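Side-chain contacts in hypothetical protein (Uncultured marine organism, PDB 2OD5), which is of unknown function but probably binds nucleic acid through a winged-helix-like domain: residues A[10-13]-A[14-18]; A[22-26]-A[27-31]; A[33-36]-A[37-41]; A[56-59]-A[60-63]. All coordinates share one frame; numbering follows the deposited sequence.

Interaction 1: A[10-13]-A[14-18]; sequences SMKT and VRIRE. With EDO (1,2-ethanediol), chain F.
Thr13, Lys12 and Val14 give most of the surface buried where 10-13 meets 14-18, two successive turns of helix 9-23. Much of what Thr13 contributes is backbone: its carbonyl O accepts the N-H of Arg17 at 2.9 Å, and the CG methylene of Arg17 lies 3.4 Å from that same Thr13 O. The Thr13 hydroxyl turns back up the helix and hydrogen-bonds the carbonyl of Glu9. Val14 is placed by its N-H, bonded to Ser10 O, and its CG2 methyl presses on this oxygen at 3.1 Å. That close approach follows from the rotamer, which sets CG2 beside the backbone N and CG1 anti to it (chi1 170°).

Lys12 leaves the helix as an almost fully extended chain, and its aliphatic part is what touches the following turn. Its CG sits 3.7 Å from Arg15 NH2 and 4.0 Å from the CD1 methyl of Ile16. Arg15 bends at chi3 (46°), folding its guanidinium back along the helix, where NE donates to O2 of a 1,2-ethanediol molecule at 2.6 Å. This O2 lies at the guanidinium edge, near its plane; the diol, probably from the crystallisation liquor, also bonds the backbone of Glu7 and Thr8.

The Lys12 methylenes, not its amine, thus lie against the guanidinium. NZ is carried on to hydrogen-bond the carbonyl of Gly45 in the loop after helix 31-39, and its 5.5 Å separation from Arg15 NH2 probably limits the repulsion between the two cations.

Interaction 2: A[22-26]-A[27-31]; sequences KFLGD and RPRNT
Phe23 and Arg29 form the tight part of this turn, the ring at the end of helix 9-23 meeting the arginine of the short strand 29-30. Phe23 CZ lies 3.5 Å from Arg29 CZ and sits over the centre of one guanidinium face. The two planes are inclined by 39°, so the contact is neither a parallel stack nor a T-shaped one. Bends at chi2 (-59°) and chi3 (-89°) curl the arginine back against the ring, bringing Arg29 CG to 3.7 Å from Phe23 CE2. Beside it the CD2 methyl of Leu24 packs on Arg29 CB at 3.6 Å, its branch running past the arginine in the opposite direction. Exposed Arg27 lays its guanidinium against the opposite face of the Arg29 group, Arg27 NH2 standing 3.4 Å above the centre of that plane.

In the helix-turn-helix clan to which the family belongs, a first helix followed by a short strand and a second helix is the usual opening of a winged helix, and this turn makes that passage: Arg29 pairs through its backbone with Trp82 of strand 75-84. Its NE forms a salt bridge with Glu33 of helix 31-39, which probably offsets the like charges of the two stacked arginines. Ile34 of the same helix touches both Phe23 and Leu24.

The side filled by water is looser. One water stands at the edge of the Arg29 guanidinium, in its plane, donating to Phe23 O and Arg27 O, each at 2.7 Å, and accepting from Arg29 NH1 at 3.2 Å.

Interaction 3: A[33-36]-A[37-41]; sequences EILE and HINST
Leu35 and Asn39 meet one turn apart on helix 31-39, the second helix of a domain consistent with a winged helix. In Leu35, CG stands anti to the backbone N (chi1 -172°), and this together with chi2 (64°) brings the CD1 methyl down the helix until it lies 3.6 Å from Asn39 ND2. The asparagine comes to meet it with CG beside its own N, and its CB rests 3.3 Å from Leu35 O, the carbonyl that accepts Asn39 N. The amide is held from beyond the helix as well, since OD1 accepts the backbone N-H of Thr46.

On the buried side, Ile34 and Ile38, the latter in one of two modelled conformers, run side by side in one direction, with Ile34 CG2 4.2 Å from Ile38 CG1. Both pack on Ile20 of helix 9-23. His37 directs its ring away from this turn to stack on Phe23.

As the helix runs out, its hydrogen bonding changes. Ser40 N gives only a weak bond to Glu36 O. The hydroxyl OG of Ser40 donates to His37 O at 2.7 Å. Ile38 O accepts twice, from Thr41 N at 3.1 Å and from Thr41 OG1 at 3.2 Å, both arriving from the same face of the carbonyl plane, with the hydroxyl 38° out of it.

Interaction 4: A[56-59]-A[60-63]; sequences SKDK and DIVK
Asp58 OD1 accepts the backbone N-H of Asp60 at 2.8 Å, bonding on its anti side and 32° out of the carboxylate plane. The same residue opens a type I beta turn, closed by Ile61 N donating to Asp58 O at 3.2 Å, so side chain and main chain of one aspartate grip two successive N-H groups, the side-chain bond forming an Asx turn. With CG anti to the backbone N (chi1 -173°), the carboxylate folds over the turn.

The two aspartates come close without a direct bond: Asp58 OD1 and Asp60 OD2 are 3.7 Å apart, their planes 61° from each other. A water donates to Asp58 OD2 and Asp60 OD2, each at 2.7 Å, and presumably eases the repulsion, as may the weak, long ion pair of Asp58 with Arg17. Lys59 bends at chi2 and carries NZ back to Ser56 O at 2.9 Å, placing a positive charge at the C-terminal end of helix 48-57.

In the packing, the CD1 methyl of Ile61 lies over one face of the carboxylate, 3.5 Å from Asp58 OD2. Ile61 continues inward onto Ile20 of helix 9-23 and Trp82 of strand 75-84, while Val62 turns to Arg85 and Val88 of helix 85-91. The turn thus joins helix 48-57 to strand 61-71, with strand 75-84 paired alongside through Val62 and Ala83.

The four contacts follow one another along the chain without overlap. Interactions 1 and 2 lie on the body and the end of helix 9-23, their centres about 17 Å apart. Interaction 2 leads through strand 29-30 into helix 31-39, site of interaction 3 about 11 Å away between centres, and Ile34 of interaction 3 packs on Arg29 of interaction 2. Interaction 4 leaves helix 48-57 for strand 61-71; it reaches the same three-stranded sheet as interaction 2, where Leu24 touches Ile61, and meets interaction 1 through Arg17. Interactions 3 and 4 lie on opposite sides of the chain's centre, about 17 Å apart. Helix 9-23 thus links the others into one compact, winged-helix-like domain, consistent with nucleic acid binding.

Interaction 1: A[10-13]-A[14-18]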
loop_
_atom_site.group_PDB
_atom_site.type_symbol
_atom_site.label_atom_id
_atom_site.label_comp_id
_atom_site.label_asym_id
_atom_site.label_seq_id
_atom_site.Cartn_x
_atom_site.Cartn_y
_atom_site.Cartn_z
ATOM N N SER A 10 8.803 8.068 13.289
ATOM C CA SER A 10 7.612 7.345 13.737
ATOM C C SER A 10 6.358 8.185 13.532
ATOM O O SER A 10 5.342 7.675 13.073
ATOM C CB SER A 10 7.722 6.962 15.217
ATOM O OG SER A 10 7.276 8.022 16.056
HETATM N N MSE A 11 6.431 9.464 13.892
HETATM C CA MSE A 11 5.322 10.392 13.694
HETATM C C MSE A 11 4.930 10.474 12.220
HETATM O O MSE A 11 3.748 10.476 11.890
HETATM C CB MSE A 11 5.680 11.797 14.193
HETATM C CG MSE A 11 5.460 12.008 15.682
HETATM SE SE MSE A 11 6.330 13.635 16.379
HETATM C CE MSE A 11 4.862 14.914 16.135
ATOM N N LYS A 12 5.926 10.577 11.346
ATOM C CA LYS A 12 5.666 10.621 9.907
ATOM C C LYS A 12 5.004 9.320 9.481
ATOM O O LYS A 12 3.986 9.334 8.795
ATOM C CB LYS A 12 6.950 10.826 9.103
ATOM C CG LYS A 12 6.694 10.925 7.596
ATOM C CD LYS A 12 7.912 11.453 6.855
ATOM C CE LYS A 12 7.738 11.409 5.344
ATOM N NZ LYS A 12 8.931 11.966 4.657
ATOM N N THR A 13 5.586 8.201 9.901
ATOM C CA THR A 13 5.070 6.882 9.538
ATOM C C THR A 13 3.626 6.708 10.009
ATOM O O THR A 13 2.786 6.222 9.262
ATOM C CB THR A 13 5.982 5.740 10.058
ATOM O OG1 THR A 13 7.240 5.807 9.372
ATOM C CG2 THR A 13 5.369 4.377 9.795
ATOM N N VAL A 14 3.329 7.139 11.223
ATOM C CA VAL A 14 1.948 7.126 11.712
ATOM C C VAL A 14 0.989 7.957 10.828
ATOM O O VAL A 14 -0.151 7.561 10.563
ATOM C CB VAL A 14 1.876 7.675 13.150
ATOM C CG1 VAL A 14 0.423 7.906 13.579
ATOM C CG2 VAL A 14 2.604 6.737 14.121
ATOM N N ARG A 15 1.446 9.133 10.420
ATOM C CA ARG A 15 0.673 10.004 9.541
ATOM C C ARG A 15 0.420 9.315 8.196
ATOM O O ARG A 15 -0.681 9.370 7.648
ATOM C CB ARG A 15 1.467 11.290 9.317
ATOM C CG ARG A 15 0.688 12.480 8.822
ATOM C CD ARG A 15 1.443 13.804 9.143
ATOM N NE ARG A 15 2.877 13.745 8.803
ATOM C CZ ARG A 15 3.416 14.138 7.647
ATOM N NH1 ARG A 15 2.667 14.619 6.660
ATOM N NH2 ARG A 15 4.729 14.033 7.469
ATOM N N ILE A 16 1.463 8.694 7.670
ATOM C CA ILE A 16 1.395 7.981 6.385
ATOM C C ILE A 16 0.390 6.831 6.472
ATOM O O ILE A 16 -0.444 6.671 5.579
ATOM C CB ILE A 16 2.761 7.464 5.968
ATOM C CG1 ILE A 16 3.671 8.642 5.572
ATOM C CG2 ILE A 16 2.654 6.549 4.752
ATOM C CD1 ILE A 16 5.073 8.234 5.101
ATOM N N ARG A 17 0.456 6.049 7.549
ATOM C CA ARG A 17 -0.492 4.946 7.743
ATOM C C ARG A 17 -1.923 5.412 7.730
ATOM O O ARG A 17 -2.769 4.744 7.159
ATOM C CB ARG A 17 -0.263 4.207 9.048
ATOM C CG ARG A 17 0.954 3.342 9.089
ATOM C CD ARG A 17 1.030 2.686 10.464
ATOM N NE ARG A 17 2.008 1.617 10.492
ATOM C CZ ARG A 17 2.304 0.902 11.574
ATOM N NH1 ARG A 17 1.700 1.149 12.728
ATOM N NH2 ARG A 17 3.208 -0.071 11.509
ATOM N N GLU A 18 -2.226 6.526 8.400
ATOM C CA GLU A 18 -3.595 7.020 8.449
ATOM C C GLU A 18 -4.076 7.453 7.068
ATOM O O GLU A 18 -5.225 7.220 6.702
ATOM C CB GLU A 18 -3.713 8.172 9.459
ATOM C CG GLU A 18 -3.359 7.761 10.879
HETATM C C1 EDO F . 6.591 14.303 10.573
HETATM O O1 EDO F . 6.951 13.769 11.853
HETATM C C2 EDO F . 5.197 14.910 10.668
HETATM O O2 EDO F . 4.227 13.907 10.999
#

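Interaction 2: A[22-26]-A[27-31]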
loop_
_atom_site.group_PDB
_atom_site.type_symbol
_atom_site.label_atom_id
_atom_site.label_comp_id
_atom_site.label_asym_id
_atom_site.label_seq_id
_atom_site.Cartn_x
_atom_site.Cartn_y
_atom_site.Cartn_z
ATOM N N LYS A 22 -7.284 5.593 4.875
ATOM C CA LYS A 22 -8.374 6.381 4.299
ATOM C C LYS A 22 -8.478 6.211 2.789
ATOM O O LYS A 22 -9.572 6.035 2.232
ATOM C CB LYS A 22 -8.195 7.852 4.658
ATOM C CG LYS A 22 -8.569 8.163 6.101
ATOM C CD LYS A 22 -10.067 8.159 6.292
ATOM N N PHE A 23 -7.337 6.245 2.119
ATOM C CA PHE A 23 -7.292 6.072 0.680
ATOM C C PHE A 23 -7.827 4.704 0.248
ATOM O O PHE A 23 -8.521 4.609 -0.755
ATOM C CB PHE A 23 -5.855 6.273 0.176
ATOM C CG PHE A 23 -5.700 6.179 -1.307
ATOM C CD1 PHE A 23 -6.337 7.090 -2.151
ATOM C CD2 PHE A 23 -4.926 5.179 -1.875
ATOM C CE1 PHE A 23 -6.202 7.022 -3.516
ATOM C CE2 PHE A 23 -4.754 5.132 -3.254
ATOM C CZ PHE A 23 -5.402 6.051 -4.073
ATOM N N LEU A 24 -7.495 3.655 1.001
ATOM C CA LEU A 24 -7.902 2.295 0.677
ATOM C C LEU A 24 -9.327 1.948 1.147
ATOM O O LEU A 24 -9.816 0.852 0.904
ATOM C CB LEU A 24 -6.924 1.298 1.289
ATOM C CG LEU A 24 -5.513 1.273 0.717
ATOM C CD1 LEU A 24 -4.686 0.222 1.430
ATOM C CD2 LEU A 24 -5.516 1.032 -0.803
ATOM N N GLY A 25 -10.000 2.888 1.787
ATOM C CA GLY A 25 -11.369 2.649 2.250
ATOM C C GLY A 25 -12.337 2.121 1.212
ATOM O O GLY A 25 -13.030 1.127 1.461
ATOM N N ASP A 26 -12.371 2.766 0.055
ATOM C CA ASP A 26 -13.329 2.416 -0.988
ATOM C C ASP A 26 -13.052 1.063 -1.649
ATOM O O ASP A 26 -13.976 0.300 -1.899
ATOM C CB ASP A 26 -13.393 3.523 -2.051
ATOM C CG ASP A 26 -14.025 4.814 -1.524
ATOM O OD1 ASP A 26 -14.856 4.755 -0.583
ATOM O OD2 ASP A 26 -13.687 5.891 -2.059
ATOM N N ARG A 27 -11.796 0.756 -1.930
ATOM C CA ARG A 27 -11.464 -0.463 -2.640
ATOM C C ARG A 27 -9.965 -0.655 -2.636
ATOM O O ARG A 27 -9.233 0.303 -2.379
ATOM C CB ARG A 27 -11.941 -0.372 -4.089
ATOM C CG ARG A 27 -11.284 0.733 -4.893
ATOM C CD ARG A 27 -11.858 0.811 -6.290
ATOM N NE ARG A 27 -11.378 2.019 -6.960
ATOM C CZ ARG A 27 -10.375 2.081 -7.833
ATOM N NH1 ARG A 27 -9.699 0.987 -8.217
ATOM N NH2 ARG A 27 -10.051 3.269 -8.344
ATOM N N PRO A 28 -9.494 -1.870 -2.970
ATOM C CA PRO A 28 -8.046 -2.073 -3.044
ATOM C C PRO A 28 -7.352 -1.197 -4.089
ATOM O O PRO A 28 -7.966 -0.853 -5.104
ATOM C CB PRO A 28 -7.918 -3.543 -3.427
ATOM C CG PRO A 28 -9.193 -4.184 -2.972
ATOM C CD PRO A 28 -10.239 -3.128 -3.188
ATOM N N ARG A 29 -6.086 -0.848 -3.843
ATOM C CA ARG A 29 -5.306 -0.033 -4.790
ATOM C C ARG A 29 -3.903 -0.581 -4.875
ATOM O O ARG A 29 -3.432 -1.252 -3.961
ATOM C CB ARG A 29 -5.238 1.447 -4.332
ATOM C CG ARG A 29 -6.591 2.108 -4.154
ATOM C CD ARG A 29 -7.432 2.116 -5.433
ATOM N NE ARG A 29 -7.172 3.285 -6.241
ATOM C CZ ARG A 29 -7.787 4.460 -6.089
ATOM N NH1 ARG A 29 -8.700 4.651 -5.143
ATOM N NH2 ARG A 29 -7.454 5.463 -6.880
ATOM N N ASN A 30 -3.216 -0.300 -5.976
ATOM C CA ASN A 30 -1.858 -0.795 -6.139
ATOM C C ASN A 30 -0.826 0.181 -5.568
ATOM O O ASN A 30 -1.147 1.336 -5.223
ATOM C CB ASN A 30 -1.566 -1.205 -7.610
ATOM C CG ASN A 30 -1.457 -0.037 -8.539
ATOM O OD1 ASN A 30 -0.789 0.959 -8.246
ATOM N ND2 ASN A 30 -2.086 -0.157 -9.694
ATOM N N THR A 31 0.391 -0.295 -5.379
ATOM C CA THR A 31 1.414 0.469 -4.677
ATOM C C THR A 31 1.696 1.822 -5.343
ATOM O O THR A 31 1.914 2.825 -4.656
ATOM C CB THR A 31 2.767 -0.303 -4.578
ATOM O OG1 THR A 31 2.570 -1.577 -3.955
ATOM C CG2 THR A 31 3.783 0.485 -3.717
HETATM O O HOH W 1 -9.570 2.922 -2.620
#

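Interaction 3: A[33-36]-A[37-41]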
loop_
_atom_site.group_PDB
_atom_site.type_symbol
_atom_site.label_atom_id
_atom_site.label_comp_id
_atom_site.label_asym_id
_atom_site.label_seq_id
_atom_site.Cartn_x
_atom_site.Cartn_y
_atom_site.Cartn_z
ATOM N N GLU A 33 -0.452 3.691 -7.212
ATOM C CA GLU A 33 -1.552 4.580 -6.892
ATOM C C GLU A 33 -1.442 5.116 -5.458
ATOM O O GLU A 33 -1.700 6.298 -5.196
ATOM C CB GLU A 33 -2.880 3.850 -7.039
ATOM C CG GLU A 33 -3.216 3.368 -8.419
ATOM C CD GLU A 33 -4.561 2.635 -8.392
ATOM O OE1 GLU A 33 -4.623 1.466 -7.875
ATOM O OE2 GLU A 33 -5.559 3.260 -8.823
ATOM N N ILE A 34 -1.061 4.259 -4.516
ATOM C CA ILE A 34 -0.920 4.655 -3.127
ATOM C C ILE A 34 0.196 5.683 -2.984
ATOM O O ILE A 34 0.008 6.740 -2.373
ATOM C CB ILE A 34 -0.667 3.441 -2.186
ATOM C CG1 ILE A 34 -1.853 2.447 -2.248
ATOM C CG2 ILE A 34 -0.489 3.908 -0.735
ATOM C CD1 ILE A 34 -1.550 1.098 -1.595
ATOM N N LEU A 35 1.318 5.410 -3.622
ATOM C CA LEU A 35 2.454 6.332 -3.590
ATOM C C LEU A 35 2.065 7.671 -4.184
ATOM O O LEU A 35 2.390 8.715 -3.621
ATOM C CB LEU A 35 3.638 5.762 -4.383
ATOM C CG LEU A 35 4.950 6.569 -4.239
ATOM C CD1 LEU A 35 5.461 6.550 -2.784
ATOM C CD2 LEU A 35 5.994 6.010 -5.193
ATOM N N GLU A 36 1.388 7.671 -5.328
ATOM C CA GLU A 36 1.020 8.932 -5.940
ATOM C C GLU A 36 0.087 9.731 -5.018
ATOM O O GLU A 36 0.240 10.940 -4.856
ATOM C CB GLU A 36 0.396 8.728 -7.331
ATOM C CG GLU A 36 0.071 10.068 -8.023
ATOM C CD GLU A 36 -0.436 9.950 -9.472
ATOM O OE1 GLU A 36 -0.740 8.830 -9.921
ATOM O OE2 GLU A 36 -0.567 11.012 -10.123
ATOM N N HIS A 37 -0.856 9.052 -4.379
ATOM C CA HIS A 37 -1.784 9.711 -3.468
ATOM C C HIS A 37 -1.071 10.318 -2.290
ATOM O O HIS A 37 -1.267 11.485 -1.967
ATOM C CB HIS A 37 -2.827 8.705 -2.957
ATOM C CG HIS A 37 -3.751 9.311 -1.967
ATOM N ND1 HIS A 37 -4.680 10.257 -2.333
ATOM C CD2 HIS A 37 -3.820 9.201 -0.619
ATOM C CE1 HIS A 37 -5.330 10.659 -1.251
ATOM N NE2 HIS A 37 -4.814 10.050 -0.195
ATOM N N ILE A 38 -0.271 9.516 -1.602
ATOM C CA ILE A 38 0.512 9.940 -0.434
ATOM C C ILE A 38 1.405 11.136 -0.758
ATOM O O ILE A 38 1.425 12.167 -0.081
ATOM C CB ILE A 38 1.409 8.749 0.031
ATOM C CG1 ILE A 38 0.566 7.660 0.702
ATOM C CG2 ILE A 38 2.440 9.169 1.010
ATOM C CD1 ILE A 38 -0.196 8.146 1.921
ATOM N N ASN A 39 2.178 10.969 -1.810
ATOM C CA ASN A 39 3.125 11.997 -2.178
ATOM C C ASN A 39 2.471 13.292 -2.704
ATOM O O ASN A 39 3.125 14.335 -2.749
ATOM C CB ASN A 39 4.147 11.454 -3.174
ATOM C CG ASN A 39 5.210 10.570 -2.514
ATOM O OD1 ASN A 39 5.207 10.393 -1.301
ATOM N ND2 ASN A 39 6.126 10.026 -3.314
ATOM N N SER A 40 1.205 13.219 -3.110
ATOM C CA SER A 40 0.445 14.388 -3.532
ATOM C C SER A 40 -0.079 15.236 -2.392
ATOM O O SER A 40 -0.536 16.349 -2.638
ATOM C CB SER A 40 -0.714 13.985 -4.450
ATOM O OG SER A 40 -1.792 13.491 -3.687
ATOM N N THR A 41 0.007 14.752 -1.152
ATOM C CA THR A 41 -0.614 15.427 -0.008
ATOM C C THR A 41 0.294 15.602 1.201
ATOM O O THR A 41 -0.198 15.800 2.319
ATOM C CB THR A 41 -1.832 14.609 0.446
ATOM O OG1 THR A 41 -1.399 13.299 0.850
ATOM C CG2 THR A 41 -2.823 14.464 -0.725
#

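Interaction 4: A[56-59]-A[60-63]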
loop_
_atom_site.group_PDB
_atom_site.type_symbol
_atom_site.label_atom_id
_atom_site.label_comp_id
_atom_site.label_asym_id
_atom_site.label_seq_id
_atom_site.Cartn_x
_atom_site.Cartn_y
_atom_site.Cartn_z
ATOM N N SER A 56 3.790 -3.413 4.330
ATOM C CA SER A 56 4.022 -4.781 4.867
ATOM C C SER A 56 3.970 -4.814 6.368
ATOM O O SER A 56 3.389 -5.752 6.966
ATOM C CB SER A 56 5.389 -5.303 4.424
ATOM O OG SER A 56 5.373 -5.532 3.042
ATOM N N LYS A 57 4.555 -3.801 6.996
ATOM C CA LYS A 57 4.646 -3.727 8.451
ATOM C C LYS A 57 3.312 -3.380 9.127
ATOM O O LYS A 57 3.072 -3.760 10.269
ATOM C CB LYS A 57 5.720 -2.717 8.876
ATOM C CG LYS A 57 5.822 -2.550 10.387
ATOM C CD LYS A 57 7.109 -1.905 10.865
ATOM C CE LYS A 57 7.144 -1.947 12.394
ATOM N NZ LYS A 57 8.087 -0.950 12.960
ATOM N N ASP A 58 2.451 -2.649 8.433
ATOM C CA ASP A 58 1.170 -2.258 9.003
ATOM C C ASP A 58 0.217 -3.422 8.863
ATOM O O ASP A 58 -0.214 -3.741 7.769
ATOM C CB ASP A 58 0.596 -1.025 8.315
ATOM C CG ASP A 58 -0.651 -0.513 9.000
ATOM O OD1 ASP A 58 -1.342 -1.310 9.682
ATOM O OD2 ASP A 58 -0.971 0.690 8.880
ATOM N N LYS A 59 -0.178 -4.016 9.982
ATOM C CA LYS A 59 -1.057 -5.183 9.941
ATOM C C LYS A 59 -2.513 -4.901 9.549
ATOM O O LYS A 59 -3.293 -5.824 9.323
ATOM C CB LYS A 59 -0.953 -5.949 11.275
ATOM C CG LYS A 59 0.521 -6.369 11.650
ATOM C CD LYS A 59 1.295 -7.108 10.500
ATOM C CE LYS A 59 2.857 -6.987 10.581
ATOM N NZ LYS A 59 3.620 -7.426 9.297
ATOM N N ASP A 60 -2.892 -3.634 9.513
ATOM C CA ASP A 60 -4.235 -3.233 9.083
ATOM C C ASP A 60 -4.350 -3.161 7.582
ATOM O O ASP A 60 -5.443 -3.000 7.060
ATOM C CB ASP A 60 -4.609 -1.852 9.637
ATOM C CG ASP A 60 -4.506 -1.759 11.134
ATOM O OD1 ASP A 60 -4.496 -2.795 11.875
ATOM O OD2 ASP A 60 -4.459 -0.598 11.604
ATOM N N ILE A 61 -3.226 -3.270 6.890
ATOM C CA ILE A 61 -3.200 -3.115 5.440
ATOM C C ILE A 61 -2.600 -4.381 4.888
ATOM O O ILE A 61 -1.406 -4.637 5.122
ATOM C CB ILE A 61 -2.375 -1.908 5.004
ATOM C CG1 ILE A 61 -2.941 -0.597 5.514
ATOM C CG2 ILE A 61 -2.334 -1.780 3.416
ATOM C CD1 ILE A 61 -1.915 0.543 5.517
ATOM N N VAL A 62 -3.430 -5.158 4.172
ATOM C CA VAL A 62 -3.081 -6.512 3.731
ATOM C C VAL A 62 -2.853 -6.624 2.212
ATOM O O VAL A 62 -3.508 -5.959 1.434
ATOM C CB VAL A 62 -4.129 -7.526 4.119
ATOM C CG1 VAL A 62 -4.306 -7.557 5.659
ATOM C CG2 VAL A 62 -5.446 -7.250 3.462
ATOM N N LYS A 63 -1.909 -7.466 1.802
ATOM C CA LYS A 63 -1.621 -7.620 0.369
ATOM C C LYS A 63 -2.616 -8.600 -0.236
ATOM O O LYS A 63 -2.725 -9.745 0.235
ATOM C CB LYS A 63 -0.215 -8.173 0.189
ATOM C CG LYS A 63 0.309 -8.038 -1.225
ATOM C CD LYS A 63 1.539 -8.889 -1.432
ATOM C CE LYS A 63 2.829 -8.165 -1.235
ATOM N NZ LYS A 63 3.284 -7.349 -2.362
HETATM O O HOH W 2 0.861 -6.152 6.146
HETATM O O HOH W 3 -2.895 1.332 10.632
HETATM O O HOH W 4 -6.174 -5.066 11.126
#